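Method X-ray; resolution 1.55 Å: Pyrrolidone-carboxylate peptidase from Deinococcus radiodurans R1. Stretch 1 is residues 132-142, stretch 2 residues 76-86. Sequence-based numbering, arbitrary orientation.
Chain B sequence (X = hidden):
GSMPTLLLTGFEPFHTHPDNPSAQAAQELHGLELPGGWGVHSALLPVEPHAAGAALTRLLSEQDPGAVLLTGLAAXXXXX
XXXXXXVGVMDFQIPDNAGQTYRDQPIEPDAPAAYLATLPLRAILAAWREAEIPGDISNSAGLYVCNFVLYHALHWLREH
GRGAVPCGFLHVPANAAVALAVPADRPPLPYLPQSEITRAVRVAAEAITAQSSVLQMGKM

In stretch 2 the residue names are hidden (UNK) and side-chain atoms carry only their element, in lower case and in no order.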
# COMPACT_ATOMS: atom_id res chain seq x y z
N GLU B 132 -10.00 -12.24 19.52
CA GLU B 132 -8.91 -12.45 18.56
C GLU B 132 -9.22 -11.85 17.19
O GLU B 132 -8.76 -12.36 16.17
CB GLU B 132 -8.53 -13.93 18.43
CG GLU B 132 -8.09 -14.52 19.78
CD GLU B 132 -7.78 -15.99 19.72
OE1 GLU B 132 -7.70 -16.60 20.82
OE2 GLU B 132 -7.66 -16.57 18.61
N ILE B 133 -9.91 -10.71 17.19
CA ILE B 133 -10.24 -9.97 15.97
C ILE B 133 -9.41 -8.69 15.94
O ILE B 133 -9.61 -7.81 16.79
CB ILE B 133 -11.74 -9.65 15.88
CG1 ILE B 133 -12.53 -10.96 15.81
CG2 ILE B 133 -12.06 -8.80 14.63
CD1 ILE B 133 -14.03 -10.75 16.02
N PRO B 134 -8.48 -8.54 14.97
CA PRO B 134 -7.78 -7.26 14.77
C PRO B 134 -8.74 -6.17 14.32
O PRO B 134 -9.65 -6.42 13.53
CB PRO B 134 -6.79 -7.58 13.64
CG PRO B 134 -6.75 -9.03 13.47
CD PRO B 134 -8.07 -9.59 14.02
N GLY B 135 -8.56 -4.95 14.84
CA GLY B 135 -9.39 -3.83 14.40
C GLY B 135 -8.92 -2.52 14.98
O GLY B 135 -7.98 -2.48 15.79
N ASP B 136 -9.54 -1.43 14.54
CA ASP B 136 -9.05 -0.12 14.99
C ASP B 136 -10.13 0.92 14.74
O ASP B 136 -11.18 0.64 14.17
CB ASP B 136 -7.76 0.28 14.28
CG ASP B 136 -6.86 1.17 15.16
OD1 ASP B 136 -7.32 1.74 16.18
OD2 ASP B 136 -5.66 1.31 14.81
N ILE B 137 -9.87 2.13 15.22
CA ILE B 137 -10.69 3.31 14.93
C ILE B 137 -10.17 3.95 13.63
O ILE B 137 -8.94 4.03 13.39
CB ILE B 137 -10.61 4.31 16.11
CG1 ILE B 137 -11.35 3.71 17.35
CG2 ILE B 137 -11.22 5.66 15.73
CD1 ILE B 137 -10.89 4.39 18.66
N SER B 138 -11.12 4.38 12.79
CA SER B 138 -10.86 5.16 11.58
C SER B 138 -11.34 6.58 11.82
O SER B 138 -12.41 6.79 12.39
CB SER B 138 -11.62 4.56 10.40
OG SER B 138 -11.72 5.45 9.29
N ASN B 139 -10.57 7.55 11.31
CA ASN B 139 -10.92 8.95 11.52
C ASN B 139 -11.45 9.61 10.26
O ASN B 139 -11.73 10.82 10.27
CB ASN B 139 -9.71 9.68 12.08
CG ASN B 139 -9.37 9.17 13.45
OD1 ASN B 139 -10.29 9.02 14.26
ND2 ASN B 139 -8.11 8.88 13.73
N SER B 140 -11.69 8.85 9.20
CA SER B 140 -12.52 9.30 8.08
C SER B 140 -13.30 8.13 7.51
O SER B 140 -12.70 7.09 7.19
CB SER B 140 -11.71 9.95 6.97
OG SER B 140 -12.56 10.18 5.83
N ALA B 141 -14.62 8.29 7.37
CA ALA B 141 -15.50 7.28 6.77
C ALA B 141 -15.63 7.46 5.26
O ALA B 141 -16.50 6.81 4.65
CB ALA B 141 -16.89 7.33 7.42
N GLY B 142 -14.79 8.30 4.66
CA GLY B 142 -15.04 8.80 3.31
C GLY B 142 -16.15 9.85 3.35
O GLY B 142 -16.61 10.22 4.41
N UNK B 76 -10.63 -2.68 0.41
CA UNK B 76 -9.24 -2.26 0.49
C UNK B 76 -8.72 -2.21 1.91
O UNK B 76 -7.51 -2.36 2.13
N UNK B 77 -9.64 -1.98 2.90
CA UNK B 77 -9.16 -2.00 4.28
C UNK B 77 -8.94 -3.45 4.74
O UNK B 77 -9.73 -4.35 4.39
c UNK B 77 -10.36 0.17 4.89
c UNK B 77 -12.06 3.15 6.39
n UNK B 77 -12.61 2.75 7.55
n UNK B 77 -12.29 4.39 5.96
n UNK B 77 -11.32 2.30 5.66
c UNK B 77 -10.15 -1.29 5.20
c UNK B 77 -11.04 0.91 6.06
N UNK B 78 -7.89 -3.69 5.51
CA UNK B 78 -7.56 -5.07 5.93
C UNK B 78 -8.33 -5.58 7.14
O UNK B 78 -8.47 -6.81 7.29
c UNK B 78 -6.76 -2.76 5.72
c UNK B 78 -6.05 -5.00 6.25
c UNK B 78 -5.85 -3.53 6.68
N UNK B 79 -8.87 -4.69 7.98
CA UNK B 79 -9.42 -5.08 9.27
C UNK B 79 -10.68 -4.27 9.51
O UNK B 79 -10.83 -3.16 8.98
c UNK B 79 -8.40 -4.86 10.43
c UNK B 79 -7.08 -5.62 10.20
o UNK B 79 -6.23 -4.55 12.15
c UNK B 79 -6.00 -5.33 11.22
n UNK B 79 -4.83 -6.01 11.10
N UNK B 80 -11.60 -4.84 10.31
CA UNK B 80 -12.77 -4.05 10.72
C UNK B 80 -12.34 -2.76 11.41
O UNK B 80 -11.36 -2.74 12.19
c UNK B 80 -13.69 -4.86 11.64
c UNK B 80 -14.36 -6.00 10.83
c UNK B 80 -12.98 -5.45 12.86
N UNK B 81 -13.10 -1.68 11.15
CA UNK B 81 -12.81 -0.36 11.71
C UNK B 81 -14.08 0.32 12.20
O UNK B 81 -15.19 0.10 11.69
c UNK B 81 -10.64 0.12 10.47
c UNK B 81 -12.10 0.59 10.70
o UNK B 81 -12.81 0.62 9.44
N UNK B 82 -13.92 1.14 13.25
CA UNK B 82 -15.00 1.95 13.82
C UNK B 82 -14.76 3.41 13.45
O UNK B 82 -13.67 3.95 13.71
c UNK B 82 -15.03 1.82 15.34
c UNK B 82 -15.24 0.45 15.91
c UNK B 82 -14.95 0.53 17.41
c UNK B 82 -16.68 -0.01 15.63
N UNK B 83 -15.78 4.07 12.85
CA UNK B 83 -15.65 5.46 12.42
C UNK B 83 -15.80 6.40 13.60
O UNK B 83 -16.79 6.36 14.33
o UNK B 83 -14.77 4.27 8.58
c UNK B 83 -15.12 5.17 9.42
c UNK B 83 -16.69 5.80 11.34
c UNK B 83 -16.48 4.98 10.08
o UNK B 83 -14.39 6.15 9.74
N UNK B 84 -14.81 7.29 13.77
CA UNK B 84 -14.90 8.25 14.86
C UNK B 84 -15.86 9.38 14.55
O UNK B 84 -16.43 9.96 15.48
c UNK B 84 -12.14 10.35 16.73
n UNK B 84 -11.40 9.24 19.25
c UNK B 84 -13.51 8.81 15.17
c UNK B 84 -10.71 8.90 18.15
n UNK B 84 -11.07 9.37 16.95
c UNK B 84 -13.51 9.68 16.45
n UNK B 84 -9.65 8.09 18.25
N UNK B 85 -15.98 9.77 13.28
CA UNK B 85 -16.63 11.05 12.95
C UNK B 85 -17.37 10.94 11.62
O UNK B 85 -16.86 10.38 10.64
c UNK B 85 -14.48 11.92 11.97
c UNK B 85 -16.26 13.53 12.76
c UNK B 85 -15.59 12.19 12.98
N UNK B 86 -18.58 11.49 11.61
CA UNK B 86 -19.33 11.68 10.37
C UNK B 86 -19.29 13.15 10.00
O UNK B 86 -19.62 14.01 10.80
O HOH W 1 -5.07 -3.84 14.50
O HOH W 2 -10.66 -7.46 11.29
O HOH W 3 -7.61 7.49 16.29
O HOH W 4 -16.08 10.74 7.93

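Position 76 has no side-chain atoms, and its phi of 116° would jam a CB against the preceding carbonyl oxygen. It is glycine, G76, and it does not touch stretch 1.

Position 77 carries three carbons, a nitrogen, and then a carbon bearing two more nitrogens. Its CA-to-CB bond points toward stretch 1, and the chain is extended from CB outward; one terminal nitrogen lies 3.0 Å from the O atom of S140. This guanidinium makes it arginine, R77. Its NH2 donates a hydrogen bond to that O atom, which sits at the edge of the group.

Position 78 has three carbons that close a ring onto the backbone nitrogen. It is proline, P78, and it is out of reach of stretch 1.

Position 79 has three carbons, the third carrying one oxygen and one nitrogen. That third carbon packs 3.4 Å from CB of P134. The terminal amide on a chain of this length means glutamine, Q79. Water 1 lies 2.7 Å from OE1 of Q79.

Position 80 has one carbon carrying two more. One of these lies 3.9 Å from CG2 of I133, an apolar contact. The fork at CB, all carbon, means valine, V80. Water 2 links the two stretches here: it accepts from N of V80 at 3.0 Å and donates to O of P134 at 2.7 Å.

Position 81 has a carbon carrying one oxygen and one carbon. Its CB is 4.0 Å from CB of S138. It is threonine, T81. Its OG1 accepts a 2.9 Å hydrogen bond from NH1 of R77.

Position 82 has four carbons, forked at the second, and points to the same face of the sheet as I137. It is leucine, L82. Its backbone N donates to O of D136 at 2.9 Å, and its O accepts from N of S138 at 2.7 Å.

Position 83 has three carbons, the third carrying two oxygens. One oxygen is 2.8 Å from OG of S138. The carboxylate makes it glutamate, E83. Its OE2 forms a salt bridge with NH1 of R77 at 2.8 Å. Its CD also packs 3.4 Å from CB of A141.

Position 84 again has three carbons, a nitrogen, and a carbon with two nitrogens. The nitrogen within the chain is 2.8 Å from OD1 of N139. It is arginine, R84, and its NE donates a hydrogen bond to that oxygen. Water 3 accepts from both NH2 of R84 (2.9 Å) and ND2 of N139 (3.0 Å).

Position 85 has one carbon carrying two more, one of them 3.4 Å from O of N139. It is valine, V85. Position 86 has no side-chain atoms, so it is glycine, G86.

The contact is a parallel strand pairing. D136, I137 and S138 lie beside T81, L82 and E83, and backbone hydrogen bonds alternate between them. N of R84 extends the ladder, donating to O of S138 at 2.8 Å. Beyond the strands, the two arginines bind the turn at N139 and S140.

Stretch 2, residues 76-86: GRPQVTLERVG
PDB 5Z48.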